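Local structure of phosphoribosylformylglycinamidine synthase 2 (Thermus thermophilus, 3VIU) at residues A[487-493]-A[523-529]; A[84-89]-A[170-176]; A[557-563]-A[686-691]. The protein is an FGAM synthase II protein of the PurM-like family, built from two tandem pairs of AIR synthase-related domains, and binds ADP and magnesium. All coordinates share one frame. Residue numbers count along the deposited sequence, not the author numbering.

Interactions 1 and 2 are buried, lie with their centres 11 Å apart and touch: N88 ND2 in interaction 2 probably hydrogen-bonds to N488 OD1 in interaction 1, at 3.1 Å. They belong to the two different N-terminal-type domains, whose sheets face each other here, and both touch ADP and the same phosphate ion. Interaction 1 joins parallel neighbours at the edge of one six-stranded sheet, while interaction 2 joins antiparallel neighbours inside the other. Polar side chains from both line the sites. Interaction 3 lies 40 Å or more away, centre to centre, in a C-terminal-type domain; it is partly exposed, touches neither ligand and depends on a loop, glycines and one threonine.

Interaction 1. Residues A[487-493]-A[523-529]; sequences LNLGSPE and NVSLYNE. With ADP (adenosine-5'-diphosphate), chain B; PO4 (phosphate ion), chain C.
The ADP pocket lies at one end of this contact, within a beta-alpha-beta unit: strand 479-488, helix 495-515 and strand 519-525. L487 pairs in parallel with V524, and N488 with S525. L487 N donates to N523 O (2.8 Å), S525 N to L487 O (2.7 Å) and L489 N to S525 O (3.0 Å). L487 (m, t) and V524 (t) share a face, CD1 to CG2 3.9 Å, apolar and near the ADP amino group. Beyond the strands, Y527 turns left-handed (65°, 28°) and L489 O accepts from N528 N at 2.8 Å and N528 ND2 at 3.1 Å. N528 centres an inverse gamma turn. G490 leaves room for E529 (chi1 p), whose OE1 accepts from S491 N at 2.7 Å. P492 CD packs over the Y527 ring in a CH-pi contact, 3.9 Å from its centroid. S525 OG donates to phosphate O3 (2.6 Å), while ADP N6 bonds weakly to N523 O (3.2 Å). One carbonyl thus serves both strand pairing and, weakly, the adenine.

Interaction 2. Residues A[84-89]-A[170-176]; sequences IESHNH and NPLVNAM. With ADP (adenosine-5'-diphosphate), chain B; PO4 (phosphate ion), chain C.
Strands 84-86 and 172-176 run antiparallel, their axes 4.5 Å apart at closest approach and their directions at 153°. E85 and A175 form the hydrogen-bonded pair: E85 N donates to A175 O at 3.1 Å, and A175 N to E85 O at 3.0 Å. I84 with M176 and S86 with N174 are non-hydrogen-bonded pairs, CA to CA 4.0 and 4.1 Å. I84 CG1 meets CB of M176, a selenomethionine, at 4.0 Å, apolar packing suited to a buried face. Pairing continues as H87 N donates to V173 O at 2.9 Å.

These are neighbouring central strands of the six-stranded sheet in the first PurM-like N-terminal domain; the far edge of 172-182 is taken by strand 116-126. H87 occupies the N-cap position of helix 88-93. With chi1 in m, N88 reaches back from the helix start, its OD1 accepting from V173 N at 3.0 Å and so standing in for a backbone carbonyl. Its ND2 is satisfied by N488 OD1 of the facing domain and, weakly, by S525 OG.

Around the phosphate ion, S86 OG (chi1 p) donates to O1 at 2.6 Å, N88 N to O1 at 2.8 Å and H89 N to O2 at 3.0 Å; a short serine and backbone amides at a helix start, which lack an intrahelical acceptor, suit an anion, though the ion itself probably comes from the crystallisation liquor. S86 OG also has a weak bond from N523 ND2. On the other face of the sheet, E85 extends to ADP, OE1 lying 2.5 Å from O2B.

Interaction 3. Residues A[557-563]-A[686-691]; sequences FRRPGEV and VLGETG
Hydrogen bonds centre on T690, at the end of strand 684-690. With chi1 in p, its OG1 donates to R559 O at 2.5 Å and accepts from E562 N at 3.2 Å, so a single hydroxyl ties two points of the turning segment 557-563. Its backbone is engaged too: G561 N donates to T690 O at 3.1 Å, and T690 N to E562 O at 3.0 Å.

Segment 557-563 leads into strand 563-567, which lies beside 684-690 in the seven-stranded sheet of the second C-terminal-type AIR synthase-related domain. V563 and E689 form an antiparallel non-hydrogen-bonded pair, CA to CA 4.5 Å. L687 and G688 both face L564, a classic beta bulge.

In apolar packing, T690 CG2 sits over the F557 ring in a CH-pi contact, 3.7 Å from the centroid and 25° off its normal; threonine suits the place by offering a methyl as well as a hydroxyl. V563 CG1 meets V686 CG1 at 3.5 Å.

Conformation and space explain two of the glycines. G561 (phi 90°, psi -3°) and G691 (125°, 161°) adopt angles at which a beta carbon would jam against the preceding carbonyl, and G691 CA lies 3.6 Å from P560 CB.

Interaction 1. Residues A[487-493]-A[523-529]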
loop_
_atom_site.group_PDB
_atom_site.type_symbol
_atom_site.label_atom_id
_atom_site.label_comp_id
_atom_site.label_asym_id
_atom_site.label_seq_id
_atom_site.Cartn_x
_atom_site.Cartn_y
_atom_site.Cartn_z
ATOM N N LEU A 487 -4.324 -3.378 5.786
ATOM C CA LEU A 487 -5.329 -4.409 5.999
ATOM C C LEU A 487 -6.732 -3.854 5.761
ATOM O O LEU A 487 -7.058 -2.755 6.210
ATOM C CB LEU A 487 -5.231 -4.960 7.424
ATOM C CG LEU A 487 -3.856 -5.477 7.876
ATOM C CD1 LEU A 487 -3.991 -6.098 9.258
ATOM C CD2 LEU A 487 -3.305 -6.499 6.879
ATOM N N ASN A 488 -7.549 -4.619 5.044
ATOM C CA ASN A 488 -8.935 -4.255 4.747
ATOM C C ASN A 488 -9.761 -5.522 4.929
ATOM O O ASN A 488 -9.537 -6.517 4.241
ATOM C CB ASN A 488 -9.060 -3.770 3.309
ATOM C CG ASN A 488 -8.112 -2.630 2.996
ATOM O OD1 ASN A 488 -8.435 -1.466 3.197
ATOM N ND2 ASN A 488 -6.924 -2.969 2.520
ATOM N N LEU A 489 -10.701 -5.489 5.863
ATOM C CA LEU A 489 -11.545 -6.639 6.146
ATOM C C LEU A 489 -12.958 -6.235 6.540
ATOM O O LEU A 489 -13.291 -5.045 6.614
ATOM C CB LEU A 489 -10.938 -7.479 7.270
ATOM C CG LEU A 489 -9.625 -8.192 6.931
ATOM C CD1 LEU A 489 -8.482 -7.470 7.629
ATOM C CD2 LEU A 489 -9.682 -9.652 7.360
ATOM N N GLY A 490 -13.790 -7.243 6.777
ATOM C CA GLY A 490 -15.154 -6.992 7.176
ATOM C C GLY A 490 -15.147 -6.722 8.661
ATOM O O GLY A 490 -14.092 -6.489 9.261
ATOM N N SER A 491 -16.327 -6.758 9.261
ATOM C CA SER A 491 -16.462 -6.517 10.685
ATOM C C SER A 491 -15.755 -7.598 11.495
ATOM O O SER A 491 -15.806 -8.785 11.150
ATOM C CB SER A 491 -17.939 -6.490 11.063
ATOM O OG SER A 491 -18.081 -6.452 12.467
ATOM N N PRO A 492 -15.075 -7.196 12.580
ATOM C CA PRO A 492 -14.353 -8.118 13.457
ATOM C C PRO A 492 -15.304 -8.682 14.519
ATOM O O PRO A 492 -14.924 -9.539 15.318
ATOM C CB PRO A 492 -13.287 -7.226 14.071
ATOM C CG PRO A 492 -14.048 -5.951 14.273
ATOM C CD PRO A 492 -14.782 -5.800 12.946
ATOM N N GLU A 493 -16.535 -8.178 14.521
ATOM C CA GLU A 493 -17.547 -8.613 15.472
ATOM C C GLU A 493 -17.806 -10.100 15.277
ATOM O O GLU A 493 -17.480 -10.912 16.141
ATOM C CB GLU A 493 -18.852 -7.843 15.256
ATOM C CG GLU A 493 -18.698 -6.326 15.189
ATOM C CD GLU A 493 -18.406 -5.692 16.531
ATOM O OE1 GLU A 493 -17.460 -6.144 17.207
ATOM O OE2 GLU A 493 -19.121 -4.736 16.903
ATOM N N ASN A 523 -1.697 0.092 7.864
ATOM C CA ASN A 523 -3.023 0.603 8.142
ATOM C C ASN A 523 -3.985 -0.549 8.346
ATOM O O ASN A 523 -3.708 -1.684 7.969
ATOM C CB ASN A 523 -3.513 1.451 6.973
ATOM C CG ASN A 523 -4.875 2.059 7.236
ATOM O OD1 ASN A 523 -5.034 2.845 8.164
ATOM N ND2 ASN A 523 -5.868 1.690 6.428
ATOM N N VAL A 524 -5.126 -0.248 8.949
ATOM C CA VAL A 524 -6.143 -1.261 9.182
ATOM C C VAL A 524 -7.507 -0.647 8.984
ATOM O O VAL A 524 -7.868 0.298 9.673
ATOM C CB VAL A 524 -6.075 -1.843 10.617
ATOM C CG1 VAL A 524 -7.243 -2.799 10.856
ATOM C CG2 VAL A 524 -4.757 -2.560 10.818
ATOM N N SER A 525 -8.256 -1.187 8.032
ATOM C CA SER A 525 -9.607 -0.715 7.756
ATOM C C SER A 525 -10.558 -1.880 7.989
ATOM O O SER A 525 -10.476 -2.899 7.304
ATOM C CB SER A 525 -9.724 -0.232 6.311
ATOM O OG SER A 525 -11.060 0.117 6.021
ATOM N N LEU A 526 -11.448 -1.737 8.964
ATOM C CA LEU A 526 -12.400 -2.795 9.281
ATOM C C LEU A 526 -13.825 -2.396 8.925
ATOM O O LEU A 526 -14.072 -1.280 8.465
ATOM C CB LEU A 526 -12.325 -3.139 10.768
ATOM C CG LEU A 526 -10.952 -3.604 11.249
ATOM C CD1 LEU A 526 -11.016 -3.868 12.735
ATOM C CD2 LEU A 526 -10.514 -4.857 10.484
ATOM N N TYR A 527 -14.756 -3.321 9.138
ATOM C CA TYR A 527 -16.167 -3.071 8.859
ATOM C C TYR A 527 -16.457 -2.857 7.378
ATOM O O TYR A 527 -17.403 -2.154 7.020
ATOM C CB TYR A 527 -16.660 -1.859 9.665
ATOM C CG TYR A 527 -16.605 -2.080 11.153
ATOM C CD1 TYR A 527 -17.582 -2.842 11.802
ATOM C CD2 TYR A 527 -15.555 -1.569 11.911
ATOM C CE1 TYR A 527 -17.512 -3.092 13.174
ATOM C CE2 TYR A 527 -15.471 -1.811 13.278
ATOM C CZ TYR A 527 -16.452 -2.573 13.905
ATOM O OH TYR A 527 -16.360 -2.817 15.257
ATOM N N ASN A 528 -15.640 -3.452 6.519
ATOM C CA ASN A 528 -15.862 -3.337 5.084
ATOM C C ASN A 528 -16.782 -4.472 4.669
ATOM O O ASN A 528 -16.341 -5.482 4.131
ATOM C CB ASN A 528 -14.536 -3.413 4.324
ATOM C CG ASN A 528 -13.695 -2.169 4.511
ATOM O OD1 ASN A 528 -14.037 -1.107 4.005
ATOM N ND2 ASN A 528 -12.597 -2.291 5.255
ATOM N N GLU A 529 -18.067 -4.305 4.961
ATOM C CA GLU A 529 -19.072 -5.296 4.619
ATOM C C GLU A 529 -20.448 -4.669 4.738
ATOM O O GLU A 529 -20.626 -3.656 5.414
ATOM C CB GLU A 529 -18.985 -6.514 5.555
ATOM C CG GLU A 529 -19.485 -6.277 6.976
ATOM C CD GLU A 529 -19.445 -7.539 7.837
ATOM O OE1 GLU A 529 -18.338 -8.071 8.056
ATOM O OE2 GLU A 529 -20.515 -8.003 8.295
HETATM P PB ADP B . -2.736 8.298 10.327
HETATM O O1B ADP B . -4.094 8.424 10.926
HETATM O O2B ADP B . -2.873 7.823 8.794
HETATM O O3B ADP B . -1.970 9.797 10.414
HETATM P PA ADP B . -2.763 6.082 11.920
HETATM O O1A ADP B . -3.125 6.584 13.274
HETATM O O2A ADP B . -4.125 5.790 11.090
HETATM O O3A ADP B . -1.838 7.200 11.150
HETATM O "O5'" ADP B . -1.924 4.682 11.990
HETATM C "C5'" ADP B . -1.626 4.367 13.365
HETATM C "C4'" ADP B . -0.157 3.897 13.577
HETATM O "O4'" ADP B . -0.084 2.439 13.681
HETATM C "C3'" ADP B . 0.812 4.282 12.430
HETATM O "O3'" ADP B . 2.119 4.522 12.966
HETATM C "C2'" ADP B . 0.765 3.063 11.509
HETATM O "O2'" ADP B . 1.938 2.948 10.699
HETATM C "C1'" ADP B . 0.584 1.899 12.486
HETATM N N9 ADP B . -0.206 0.811 11.893
HETATM C C8 ADP B . -1.561 0.796 11.713
HETATM N N7 ADP B . -1.936 -0.323 11.162
HETATM C C5 ADP B . -0.853 -1.100 10.950
HETATM C C6 ADP B . -0.636 -2.389 10.398
HETATM N N6 ADP B . -1.698 -3.140 9.927
HETATM N N1 ADP B . 0.627 -2.867 10.344
HETATM C C2 ADP B . 1.671 -2.155 10.795
HETATM N N3 ADP B . 1.508 -0.939 11.321
HETATM C C4 ADP B . 0.281 -0.382 11.417
HETATM P P PO4 C . -11.681 3.580 5.786
HETATM O O1 PO4 C . -10.752 3.304 4.667
HETATM O O2 PO4 C . -13.069 3.637 5.273
HETATM O O3 PO4 C . -11.573 2.502 6.794
HETATM O O4 PO4 C . -11.329 4.880 6.412
HETATM O O HOH W 1 -5.792 -0.264 4.716
HETATM O O HOH W 2 -18.126 -9.802 9.781
HETATM O O HOH W 3 -18.854 -2.196 17.030
#

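Interaction 2. Residues A[84-89]-A[170-176]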
loop_
_atom_site.group_PDB
_atom_site.type_symbol
_atom_site.label_atom_id
_atom_site.label_comp_id
_atom_site.label_asym_id
_atom_site.label_seq_id
_atom_site.Cartn_x
_atom_site.Cartn_y
_atom_site.Cartn_z
ATOM N N ILE A 84 1.154 2.919 3.753
ATOM C CA ILE A 84 -0.045 2.745 2.951
ATOM C C ILE A 84 -1.243 3.032 3.851
ATOM O O ILE A 84 -1.253 2.661 5.026
ATOM C CB ILE A 84 -0.108 1.313 2.351
ATOM C CG1 ILE A 84 -1.242 1.218 1.333
ATOM C CG2 ILE A 84 -0.290 0.285 3.452
ATOM C CD1 ILE A 84 -1.276 -0.107 0.603
ATOM N N GLU A 85 -2.232 3.726 3.299
ATOM C CA GLU A 85 -3.446 4.115 4.020
ATOM C C GLU A 85 -4.634 3.656 3.200
ATOM O O GLU A 85 -4.476 3.189 2.083
ATOM C CB GLU A 85 -3.537 5.648 4.132
ATOM C CG GLU A 85 -3.144 6.309 5.450
ATOM C CD GLU A 85 -3.429 7.822 5.425
ATOM O OE1 GLU A 85 -3.160 8.522 6.430
ATOM O OE2 GLU A 85 -3.931 8.315 4.386
ATOM N N SER A 86 -5.828 3.826 3.749
ATOM C CA SER A 86 -7.049 3.470 3.040
ATOM C C SER A 86 -8.078 4.609 3.158
ATOM O O SER A 86 -8.051 5.391 4.114
ATOM C CB SER A 86 -7.643 2.181 3.613
ATOM O OG SER A 86 -8.347 2.429 4.817
ATOM N N HIS A 87 -8.960 4.713 2.167
ATOM C CA HIS A 87 -10.025 5.716 2.155
ATOM C C HIS A 87 -11.207 5.035 1.485
ATOM O O HIS A 87 -11.797 5.554 0.531
ATOM C CB HIS A 87 -9.615 6.972 1.364
ATOM C CG HIS A 87 -9.467 8.200 2.213
ATOM N ND1 HIS A 87 -8.448 8.357 3.130
ATOM C CD2 HIS A 87 -10.230 9.317 2.307
ATOM C CE1 HIS A 87 -8.590 9.514 3.753
ATOM N NE2 HIS A 87 -9.664 10.115 3.273
ATOM N N ASN A 88 -11.546 3.863 2.009
ATOM C CA ASN A 88 -12.620 3.051 1.472
ATOM C C ASN A 88 -14.008 3.667 1.511
ATOM O O ASN A 88 -14.537 4.062 0.470
ATOM C CB ASN A 88 -12.640 1.693 2.171
ATOM C CG ASN A 88 -11.282 1.005 2.145
ATOM O OD1 ASN A 88 -10.543 1.089 1.157
ATOM N ND2 ASN A 88 -10.954 0.310 3.227
ATOM N N HIS A 89 -14.597 3.746 2.700
ATOM C CA HIS A 89 -15.948 4.289 2.850
ATOM C C HIS A 89 -16.151 5.629 2.144
ATOM O O HIS A 89 -17.147 5.830 1.453
ATOM C CB HIS A 89 -16.310 4.392 4.338
ATOM C CG HIS A 89 -16.468 3.060 5.011
ATOM N ND1 HIS A 89 -17.546 2.231 4.779
ATOM C CD2 HIS A 89 -15.662 2.393 5.872
ATOM C CE1 HIS A 89 -17.395 1.111 5.465
ATOM N NE2 HIS A 89 -16.260 1.183 6.137
ATOM N N ASN A 170 -18.546 -2.983 -1.082
ATOM C CA ASN A 170 -17.522 -2.192 -0.420
ATOM C C ASN A 170 -16.232 -2.148 -1.226
ATOM O O ASN A 170 -15.387 -3.031 -1.105
ATOM C CB ASN A 170 -17.242 -2.762 0.972
ATOM C CG ASN A 170 -18.504 -2.886 1.820
ATOM O OD1 ASN A 170 -19.370 -3.721 1.556
ATOM N ND2 ASN A 170 -18.613 -2.045 2.842
ATOM N N PRO A 171 -16.068 -1.119 -2.074
ATOM C CA PRO A 171 -14.841 -1.038 -2.861
ATOM C C PRO A 171 -13.668 -0.644 -1.961
ATOM O O PRO A 171 -13.864 -0.185 -0.828
ATOM C CB PRO A 171 -15.178 0.028 -3.902
ATOM C CG PRO A 171 -16.081 0.946 -3.143
ATOM C CD PRO A 171 -16.989 -0.024 -2.424
ATOM N N LEU A 172 -12.452 -0.830 -2.451
ATOM C CA LEU A 172 -11.290 -0.471 -1.663
ATOM C C LEU A 172 -10.392 0.489 -2.414
ATOM O O LEU A 172 -10.163 0.342 -3.613
ATOM C CB LEU A 172 -10.479 -1.713 -1.285
ATOM C CG LEU A 172 -11.109 -2.791 -0.402
ATOM C CD1 LEU A 172 -10.055 -3.837 -0.095
ATOM C CD2 LEU A 172 -11.643 -2.188 0.889
ATOM N N VAL A 173 -9.890 1.481 -1.697
ATOM C CA VAL A 173 -8.980 2.449 -2.275
ATOM C C VAL A 173 -7.892 2.730 -1.250
ATOM O O VAL A 173 -8.123 3.413 -0.248
ATOM C CB VAL A 173 -9.692 3.763 -2.634
ATOM C CG1 VAL A 173 -8.704 4.713 -3.296
ATOM C CG2 VAL A 173 -10.877 3.481 -3.550
ATOM N N ASN A 174 -6.714 2.168 -1.489
ATOM C CA ASN A 174 -5.575 2.364 -0.599
ATOM C C ASN A 174 -4.474 3.074 -1.382
ATOM O O ASN A 174 -4.237 2.772 -2.556
ATOM C CB ASN A 174 -5.055 1.017 -0.091
ATOM C CG ASN A 174 -5.937 0.414 0.994
ATOM O OD1 ASN A 174 -7.171 0.467 0.921
ATOM N ND2 ASN A 174 -5.304 -0.184 2.002
ATOM N N ALA A 175 -3.806 4.024 -0.745
ATOM C CA ALA A 175 -2.735 4.739 -1.420
ATOM C C ALA A 175 -1.436 4.600 -0.644
ATOM O O ALA A 175 -1.389 4.805 0.571
ATOM C CB ALA A 175 -3.098 6.207 -1.583
HETATM N N MSE A 176 -0.379 4.242 -1.354
HETATM C CA MSE A 176 0.923 4.085 -0.740
HETATM C C MSE A 176 1.800 5.239 -1.208
HETATM O O MSE A 176 1.683 5.686 -2.347
HETATM C CB MSE A 176 1.532 2.754 -1.166
HETATM C CG MSE A 176 2.884 2.456 -0.564
HETATM SE SE MSE A 176 3.557 0.772 -1.272
HETATM C CE MSE A 176 5.381 0.854 -0.629
HETATM P PB ADP B . -2.736 8.298 10.327
HETATM O O1B ADP B . -4.094 8.424 10.926
HETATM O O2B ADP B . -2.873 7.823 8.794
HETATM O O3B ADP B . -1.970 9.797 10.414
HETATM P PA ADP B . -2.763 6.082 11.920
HETATM O O1A ADP B . -3.125 6.584 13.274
HETATM O O2A ADP B . -4.125 5.790 11.090
HETATM O O3A ADP B . -1.838 7.200 11.150
HETATM O "O5'" ADP B . -1.924 4.682 11.990
HETATM C "C5'" ADP B . -1.626 4.367 13.365
HETATM C "C4'" ADP B . -0.157 3.897 13.577
HETATM O "O4'" ADP B . -0.084 2.439 13.681
HETATM C "C3'" ADP B . 0.812 4.282 12.430
HETATM O "O3'" ADP B . 2.119 4.522 12.966
HETATM C "C2'" ADP B . 0.765 3.063 11.509
HETATM O "O2'" ADP B . 1.938 2.948 10.699
HETATM C "C1'" ADP B . 0.584 1.899 12.486
HETATM N N9 ADP B . -0.206 0.811 11.893
HETATM C C8 ADP B . -1.561 0.796 11.713
HETATM N N7 ADP B . -1.936 -0.323 11.162
HETATM C C5 ADP B . -0.853 -1.100 10.950
HETATM C C6 ADP B . -0.636 -2.389 10.398
HETATM N N6 ADP B . -1.698 -3.140 9.927
HETATM N N1 ADP B . 0.627 -2.867 10.344
HETATM C C2 ADP B . 1.671 -2.155 10.795
HETATM N N3 ADP B . 1.508 -0.939 11.321
HETATM C C4 ADP B . 0.281 -0.382 11.417
HETATM P P PO4 C . -11.681 3.580 5.786
HETATM O O1 PO4 C . -10.752 3.304 4.667
HETATM O O2 PO4 C . -13.069 3.637 5.273
HETATM O O3 PO4 C . -11.573 2.502 6.794
HETATM O O4 PO4 C . -11.329 4.880 6.412
#

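Interaction 3. Residues A[557-563]-A[686-691]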
loop_
_atom_site.group_PDB
_atom_site.type_symbol
_atom_site.label_atom_id
_atom_site.label_comp_id
_atom_site.label_asym_id
_atom_site.label_seq_id
_atom_site.Cartn_x
_atom_site.Cartn_y
_atom_site.Cartn_z
ATOM N N PHE A 557 11.655 -8.664 -23.050
ATOM C CA PHE A 557 12.712 -9.290 -23.830
ATOM C C PHE A 557 13.311 -8.125 -24.604
ATOM O O PHE A 557 12.596 -7.401 -25.292
ATOM C CB PHE A 557 12.153 -10.331 -24.802
ATOM C CG PHE A 557 11.609 -11.566 -24.133
ATOM C CD1 PHE A 557 12.285 -12.154 -23.067
ATOM C CD2 PHE A 557 10.440 -12.163 -24.600
ATOM C CE1 PHE A 557 11.808 -13.317 -22.476
ATOM C CE2 PHE A 557 9.949 -13.330 -24.018
ATOM C CZ PHE A 557 10.635 -13.912 -22.951
ATOM N N ARG A 558 14.620 -7.935 -24.499
ATOM C CA ARG A 558 15.238 -6.809 -25.171
ATOM C C ARG A 558 15.970 -7.091 -26.465
ATOM O O ARG A 558 16.160 -6.184 -27.280
ATOM C CB ARG A 558 16.160 -6.076 -24.194
ATOM C CG ARG A 558 15.520 -4.811 -23.632
ATOM C CD ARG A 558 16.396 -4.116 -22.605
ATOM N NE ARG A 558 16.457 -4.854 -21.349
ATOM C CZ ARG A 558 17.049 -4.402 -20.250
ATOM N NH1 ARG A 558 17.058 -5.136 -19.150
ATOM N NH2 ARG A 558 17.636 -3.212 -20.251
ATOM N N ARG A 559 16.369 -8.340 -26.670
ATOM C CA ARG A 559 17.098 -8.700 -27.878
ATOM C C ARG A 559 16.952 -10.173 -28.214
ATOM O O ARG A 559 16.744 -11.006 -27.332
ATOM C CB ARG A 559 18.583 -8.360 -27.711
ATOM C CG ARG A 559 19.128 -8.679 -26.320
ATOM C CD ARG A 559 20.650 -8.541 -26.213
ATOM N NE ARG A 559 21.134 -7.198 -26.529
ATOM C CZ ARG A 559 21.514 -6.799 -27.742
ATOM N NH1 ARG A 559 21.470 -7.640 -28.773
ATOM N NH2 ARG A 559 21.945 -5.557 -27.930
ATOM N N PRO A 560 17.057 -10.512 -29.506
ATOM C CA PRO A 560 16.941 -11.906 -29.946
ATOM C C PRO A 560 18.211 -12.708 -29.637
ATOM O O PRO A 560 19.292 -12.131 -29.509
ATOM C CB PRO A 560 16.698 -11.768 -31.445
ATOM C CG PRO A 560 17.491 -10.537 -31.790
ATOM C CD PRO A 560 17.131 -9.599 -30.661
ATOM N N GLY A 561 18.070 -14.028 -29.503
ATOM C CA GLY A 561 19.223 -14.876 -29.245
ATOM C C GLY A 561 19.602 -15.132 -27.799
ATOM O O GLY A 561 20.546 -15.870 -27.526
ATOM N N GLU A 562 18.889 -14.523 -26.862
ATOM C CA GLU A 562 19.190 -14.736 -25.454
ATOM C C GLU A 562 18.570 -16.051 -25.008
ATOM O O GLU A 562 17.489 -16.420 -25.466
ATOM C CB GLU A 562 18.646 -13.580 -24.609
ATOM C CG GLU A 562 19.466 -12.297 -24.726
ATOM C CD GLU A 562 19.041 -11.214 -23.744
ATOM O OE1 GLU A 562 19.840 -10.278 -23.530
ATOM O OE2 GLU A 562 17.917 -11.289 -23.192
ATOM N N VAL A 563 19.263 -16.776 -24.137
ATOM C CA VAL A 563 18.732 -18.037 -23.644
ATOM C C VAL A 563 17.698 -17.689 -22.570
ATOM O O VAL A 563 17.950 -16.851 -21.702
ATOM C CB VAL A 563 19.837 -18.935 -23.026
ATOM C CG1 VAL A 563 19.238 -20.261 -22.576
ATOM C CG2 VAL A 563 20.949 -19.179 -24.042
ATOM N N VAL A 686 15.831 -24.818 -19.057
ATOM C CA VAL A 686 16.210 -23.969 -20.172
ATOM C C VAL A 686 15.099 -24.152 -21.205
ATOM O O VAL A 686 15.131 -25.086 -22.000
ATOM C CB VAL A 686 17.555 -24.414 -20.787
ATOM C CG1 VAL A 686 17.936 -23.475 -21.923
ATOM C CG2 VAL A 686 18.642 -24.425 -19.715
ATOM N N LEU A 687 14.122 -23.251 -21.182
ATOM C CA LEU A 687 12.974 -23.313 -22.083
ATOM C C LEU A 687 13.257 -23.065 -23.557
ATOM O O LEU A 687 12.672 -23.737 -24.410
ATOM C CB LEU A 687 11.896 -22.334 -21.619
ATOM C CG LEU A 687 11.468 -22.469 -20.154
ATOM C CD1 LEU A 687 10.432 -21.411 -19.848
ATOM C CD2 LEU A 687 10.921 -23.863 -19.879
ATOM N N GLY A 688 14.129 -22.099 -23.854
ATOM C CA GLY A 688 14.456 -21.783 -25.238
ATOM C C GLY A 688 15.194 -20.462 -25.412
ATOM O O GLY A 688 16.111 -20.151 -24.650
ATOM N N GLU A 689 14.807 -19.682 -26.419
ATOM C CA GLU A 689 15.447 -18.392 -26.670
ATOM C C GLU A 689 14.463 -17.299 -27.081
ATOM O O GLU A 689 13.302 -17.571 -27.389
ATOM C CB GLU A 689 16.543 -18.519 -27.746
ATOM C CG GLU A 689 16.114 -19.182 -29.043
ATOM C CD GLU A 689 17.153 -19.037 -30.156
ATOM O OE1 GLU A 689 18.360 -18.954 -29.845
ATOM O OE2 GLU A 689 16.766 -19.018 -31.349
ATOM N N THR A 690 14.941 -16.059 -27.088
ATOM C CA THR A 690 14.107 -14.926 -27.464
ATOM C C THR A 690 14.285 -14.619 -28.938
ATOM O O THR A 690 15.200 -15.137 -29.584
ATOM C CB THR A 690 14.480 -13.657 -26.665
ATOM O OG1 THR A 690 15.867 -13.348 -26.878
ATOM C CG2 THR A 690 14.231 -13.865 -25.183
ATOM N N GLY A 691 13.405 -13.773 -29.466
ATOM C CA GLY A 691 13.497 -13.387 -30.858
ATOM C C GLY A 691 12.239 -13.618 -31.668
ATOM O O GLY A 691 11.360 -14.393 -31.280
#